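Local coordinates for protein titin (Homo sapiens, PDB 2A38) that acts as a giant elastic scaffold of the muscle sarcomere, its N-terminal immunoglobulin tandem Z1Z2 lying in the Z-disc, at residues V70-S75 with L95-E100; A102-V107 with A178-G183. All coordinates share one frame; numbering follows the deposited sequence.

Interaction 1 (V70-S75 with L95-E100); sequences VTKANS and LLVKAE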
loop_
_atom_site.group_PDB
_atom_site.type_symbol
_atom_site.label_atom_id
_atom_site.label_comp_id
_atom_site.label_asym_id
_atom_site.label_seq_id
_atom_site.Cartn_x
_atom_site.Cartn_y
_atom_site.Cartn_z
ATOM N N VAL A 70 5.367 5.679 2.779
ATOM C CA VAL A 70 6.624 5.511 2.063
ATOM C C VAL A 70 6.485 4.718 0.774
ATOM O O VAL A 70 5.786 3.710 0.723
ATOM C CB VAL A 70 7.668 4.816 2.941
ATOM C CG1 VAL A 70 8.990 4.708 2.195
ATOM C CG2 VAL A 70 7.850 5.595 4.219
ATOM N N THR A 71 7.163 5.183 -0.267
ATOM C CA THR A 71 7.131 4.510 -1.557
ATOM C C THR A 71 8.545 4.037 -1.886
ATOM O O THR A 71 9.513 4.538 -1.316
ATOM C CB THR A 71 6.635 5.460 -2.661
ATOM O OG1 THR A 71 7.561 6.543 -2.812
ATOM C CG2 THR A 71 5.267 6.024 -2.294
ATOM N N LYS A 72 8.666 3.070 -2.791
ATOM C CA LYS A 72 9.977 2.547 -3.168
ATOM C C LYS A 72 10.844 3.626 -3.798
ATOM O O LYS A 72 12.070 3.515 -3.827
ATOM C CB LYS A 72 9.827 1.388 -4.150
ATOM C CG LYS A 72 9.449 0.068 -3.507
ATOM C CD LYS A 72 9.248 -1.006 -4.564
ATOM C CE LYS A 72 8.999 -2.360 -3.927
ATOM N NZ LYS A 72 8.676 -3.403 -4.940
ATOM N N ALA A 73 10.200 4.672 -4.300
ATOM C CA ALA A 73 10.906 5.773 -4.941
ATOM C C ALA A 73 11.527 6.738 -3.928
ATOM O O ALA A 73 12.173 7.711 -4.309
ATOM C CB ALA A 73 9.945 6.524 -5.860
ATOM N N ASN A 74 11.333 6.461 -2.640
ATOM C CA ASN A 74 11.859 7.313 -1.574
ATOM C C ASN A 74 13.154 6.809 -0.939
ATOM O O ASN A 74 13.852 7.562 -0.268
ATOM C CB ASN A 74 10.806 7.494 -0.478
ATOM C CG ASN A 74 9.653 8.362 -0.919
ATOM O OD1 ASN A 74 8.585 8.344 -0.312
ATOM N ND2 ASN A 74 9.862 9.136 -1.974
ATOM N N SER A 75 13.481 5.539 -1.139
ATOM C CA SER A 75 14.701 5.014 -0.549
ATOM C C SER A 75 15.910 5.805 -1.060
ATOM O O SER A 75 15.792 6.619 -1.973
ATOM C CB SER A 75 14.841 3.520 -0.866
ATOM O OG SER A 75 14.867 3.291 -2.257
ATOM N N LEU A 95 17.820 5.087 3.591
ATOM C CA LEU A 95 16.461 4.585 3.741
ATOM C C LEU A 95 16.266 3.427 2.756
ATOM O O LEU A 95 16.406 3.602 1.547
ATOM C CB LEU A 95 15.441 5.691 3.453
ATOM C CG LEU A 95 13.974 5.245 3.354
ATOM C CD1 LEU A 95 13.529 4.634 4.667
ATOM C CD2 LEU A 95 13.092 6.429 2.999
ATOM N N LEU A 96 15.967 2.245 3.284
ATOM C CA LEU A 96 15.745 1.067 2.453
ATOM C C LEU A 96 14.280 0.672 2.549
ATOM O O LEU A 96 13.781 0.378 3.635
ATOM C CB LEU A 96 16.626 -0.087 2.927
ATOM C CG LEU A 96 16.352 -1.434 2.258
ATOM C CD1 LEU A 96 16.460 -1.284 0.745
ATOM C CD2 LEU A 96 17.337 -2.483 2.783
ATOM N N VAL A 97 13.589 0.671 1.416
ATOM C CA VAL A 97 12.170 0.333 1.402
ATOM C C VAL A 97 11.922 -1.114 0.984
ATOM O O VAL A 97 12.324 -1.537 -0.100
ATOM C CB VAL A 97 11.395 1.274 0.458
ATOM C CG1 VAL A 97 9.910 0.956 0.501
ATOM C CG2 VAL A 97 11.649 2.716 0.859
ATOM N N LYS A 98 11.253 -1.863 1.858
ATOM C CA LYS A 98 10.937 -3.268 1.608
ATOM C C LYS A 98 9.585 -3.411 0.911
ATOM O O LYS A 98 8.579 -2.873 1.370
ATOM C CB LYS A 98 10.929 -4.047 2.932
ATOM C CG LYS A 98 10.498 -5.505 2.810
ATOM C CD LYS A 98 11.352 -6.251 1.785
ATOM C CE LYS A 98 10.726 -7.587 1.397
ATOM N NZ LYS A 98 11.418 -8.216 0.234
ATOM N N ALA A 99 9.576 -4.136 -0.204
ATOM C CA ALA A 99 8.354 -4.363 -0.977
ATOM C C ALA A 99 7.268 -5.005 -0.118
ATOM O O ALA A 99 7.523 -5.944 0.639
ATOM C CB ALA A 99 8.653 -5.246 -2.178
ATOM N N GLU A 100 6.054 -4.486 -0.244
ATOM C CA GLU A 100 4.915 -4.980 0.517
ATOM C C GLU A 100 4.118 -6.009 -0.278
ATOM O O GLU A 100 3.962 -5.885 -1.493
ATOM C CB GLU A 100 4.010 -3.804 0.896
ATOM C CG GLU A 100 2.678 -4.190 1.514
ATOM C CD GLU A 100 1.729 -3.003 1.635
ATOM O OE1 GLU A 100 1.594 -2.241 0.645
ATOM O OE2 GLU A 100 1.109 -2.838 2.713
#
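Methyl groups of L95 and V97 rest on two peptide groups of the loop 70-75. L95 CD2 stands over one face of the N74-S75 peptide, 3.5 Å from N74 O and almost directly above that oxygen. V97 CG2 comes obliquely onto one face of the T71-K72 peptide, 3.6 Å from T71 O; N74 N reaches the same oxygen from the opposite face and donates a backbone hydrogen bond to it, so the carbonyl is held between a methyl and an N-H. The N74 carboxamide lies within the loop, its OD1 taking a weak bond from T71 N.

V97 stands at the centre. With CG1 anti to the backbone N (chi1 -177°), CG2 falls beside that N and points into the angle of the loop, 3.6 Å from V70 CG1 and 3.7 Å from S75 CB, while CG1 faces K72 CA at 4.0 Å. V70 and V97 lie alongside each other, pointing opposite ways. No hydrogen bond links the two segments, and V97 N is buried here without a partner in the model. This is the E-F turn of an I-set immunoglobulin sandwich closing against the end of strand G, 87-98. Y78 OH bonds N74 O, the tyrosine corner of the fold, and V70 and L95 continue inward onto V17, A23 and F25.

S75 OG turns back on its own loop, donating to K72 O at 3.2 Å from 27° out of the carbonyl plane. The extended K72 chain runs past V97 toward the solvent side, and its tip lies alongside A99, with CE 3.4 Å from A99 CB, a tight approach; the ammonium also has a long, weak ion pair with E19.

Interaction 2 (A102-V107 with A178-G183); sequences APPNFV and ATNSVG
A102 and N180 supply the one hydrogen bond between the segments: N180 ND2 donates to A102 O over 2.8 Å, with an N-H...O angle of 155°. The acceptor lies in the plane of the N180 carboxamide, and P131 O is a second acceptor for the same ND2. The side chain reaches it because CG sits between the backbone N and the carbonyl carbon (chi1 72°). Its other end, OD1, faces V182 N and G183 N of its own type I turn, the F-G hairpin, through weak bonds.

Close carbon-to-oxygen approaches come from P104. Its CD is 3.2 Å from N180 OD1 and 3.3 Å from G183 O, and its CG is 3.5 Å from A178 O, so CD and CG of the ring sit among three oxygens.

Apolar contacts line the inner side. A178 CB meets P104 CB at 3.8 Å and F106 CZ at 4.1 Å, and the buried F106 goes on to V127 and A185. At the outer end V182 CG2 lies 4.3 Å from P103 CB.

Strands 102-106 and 178-180 belong to the two facing sheets of the I-set sandwich and run nearly antiparallel. Lacking N-H groups, P103 and P104 cannot donate backbone bonds to the hairpin, so polar joining here falls to the N180 amide and the rest to apolar and carbon-to-oxygen contact.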
loop_
_atom_site.group_PDB
_atom_site.type_symbol
_atom_site.label_atom_id
_atom_site.label_comp_id
_atom_site.label_asym_id
_atom_site.label_seq_id
_atom_site.Cartn_x
_atom_site.Cartn_y
_atom_site.Cartn_z
ATOM N N ALA A 102 0.644 -9.049 0.135
ATOM C CA ALA A 102 -0.508 -9.536 0.881
ATOM C C ALA A 102 -1.189 -10.583 0.013
ATOM O O ALA A 102 -1.388 -10.364 -1.176
ATOM C CB ALA A 102 -1.471 -8.391 1.162
ATOM N N PRO A 103 -1.543 -11.738 0.588
ATOM C CA PRO A 103 -2.204 -12.765 -0.224
ATOM C C PRO A 103 -3.607 -12.294 -0.599
ATOM O O PRO A 103 -4.132 -11.354 0.005
ATOM C CB PRO A 103 -2.224 -13.971 0.705
ATOM C CG PRO A 103 -2.417 -13.324 2.049
ATOM C CD PRO A 103 -1.465 -12.147 2.002
ATOM N N PRO A 104 -4.232 -12.930 -1.606
ATOM C CA PRO A 104 -5.583 -12.525 -2.007
ATOM C C PRO A 104 -6.552 -12.709 -0.842
ATOM O O PRO A 104 -6.502 -13.702 -0.121
ATOM C CB PRO A 104 -5.891 -13.459 -3.168
ATOM C CG PRO A 104 -4.519 -13.763 -3.731
ATOM C CD PRO A 104 -3.726 -13.999 -2.485
ATOM N N ASN A 105 -7.436 -11.745 -0.667
ATOM C CA ASN A 105 -8.395 -11.793 0.413
ATOM C C ASN A 105 -9.779 -11.392 -0.078
ATOM O O ASN A 105 -9.925 -10.416 -0.809
ATOM C CB ASN A 105 -7.940 -10.854 1.521
ATOM C CG ASN A 105 -8.922 -10.793 2.665
ATOM O OD1 ASN A 105 -9.307 -11.826 3.219
ATOM N ND2 ASN A 105 -9.332 -9.580 3.033
ATOM N N PHE A 106 -10.794 -12.162 0.304
ATOM C CA PHE A 106 -12.154 -11.843 -0.097
ATOM C C PHE A 106 -12.821 -10.967 0.944
ATOM O O PHE A 106 -13.238 -11.453 1.993
ATOM C CB PHE A 106 -12.983 -13.108 -0.279
ATOM C CG PHE A 106 -12.646 -13.868 -1.515
ATOM C CD1 PHE A 106 -11.758 -14.928 -1.472
ATOM C CD2 PHE A 106 -13.171 -13.483 -2.740
ATOM C CE1 PHE A 106 -11.399 -15.588 -2.635
ATOM C CE2 PHE A 106 -12.813 -14.140 -3.901
ATOM C CZ PHE A 106 -11.928 -15.189 -3.851
ATOM N N VAL A 107 -12.903 -9.673 0.658
ATOM C CA VAL A 107 -13.543 -8.734 1.570
ATOM C C VAL A 107 -15.019 -9.076 1.488
ATOM O O VAL A 107 -15.718 -9.115 2.500
ATOM C CB VAL A 107 -13.318 -7.277 1.117
ATOM C CG1 VAL A 107 -14.115 -6.328 1.991
ATOM C CG2 VAL A 107 -11.840 -6.943 1.179
ATOM N N ALA A 178 -8.789 -16.616 -6.685
ATOM C CA ALA A 178 -7.946 -15.423 -6.775
ATOM C C ALA A 178 -6.518 -15.785 -6.399
ATOM O O ALA A 178 -6.283 -16.374 -5.356
ATOM C CB ALA A 178 -8.479 -14.328 -5.853
ATOM N N THR A 179 -5.560 -15.428 -7.243
ATOM C CA THR A 179 -4.167 -15.756 -6.963
ATOM C C THR A 179 -3.198 -14.600 -7.183
ATOM O O THR A 179 -3.445 -13.711 -7.988
ATOM C CB THR A 179 -3.645 -16.899 -7.887
ATOM O OG1 THR A 179 -3.571 -16.416 -9.235
ATOM C CG2 THR A 179 -4.559 -18.118 -7.851
ATOM N N ASN A 180 -2.097 -14.615 -6.446
ATOM C CA ASN A 180 -1.035 -13.644 -6.662
ATOM C C ASN A 180 0.230 -14.360 -6.211
ATOM O O ASN A 180 0.160 -15.519 -5.795
ATOM C CB ASN A 180 -1.284 -12.289 -5.965
ATOM C CG ASN A 180 -1.139 -12.336 -4.469
ATOM O OD1 ASN A 180 -0.870 -13.373 -3.883
ATOM N ND2 ASN A 180 -1.319 -11.184 -3.838
ATOM N N SER A 181 1.379 -13.712 -6.333
ATOM C CA SER A 181 2.645 -14.350 -5.983
ATOM C C SER A 181 2.732 -14.899 -4.565
ATOM O O SER A 181 3.479 -15.847 -4.310
ATOM C CB SER A 181 3.804 -13.373 -6.214
ATOM O OG SER A 181 3.698 -12.252 -5.346
ATOM N N VAL A 182 1.989 -14.316 -3.634
ATOM C CA VAL A 182 2.062 -14.792 -2.267
ATOM C C VAL A 182 0.976 -15.743 -1.804
ATOM O O VAL A 182 1.057 -16.263 -0.695
ATOM C CB VAL A 182 2.149 -13.619 -1.264
ATOM C CG1 VAL A 182 3.537 -13.030 -1.320
ATOM C CG2 VAL A 182 1.124 -12.557 -1.585
ATOM N N GLY A 183 -0.032 -15.995 -2.631
ATOM C CA GLY A 183 -1.062 -16.912 -2.195
ATOM C C GLY A 183 -2.255 -17.086 -3.107
ATOM O O GLY A 183 -2.366 -16.459 -4.159
#

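The two contacts belong to successive immunoglobulin domains, with centres about 22 Å apart, and come in series along the chain: interaction 1 is complete before interaction 2 opens. They sit at the facing ends of the pair. Strand 87-98, the last of the first domain, carries the second half of interaction 1 and is followed directly by strand 102-106, the first of the next domain, which opens interaction 2. The segments adjoin in sequence but do not otherwise touch. Each contact lies wholly within its own domain, on one side of a short connection, consistent with Z1Z2 behaving as two compact units whose relative orientation can change.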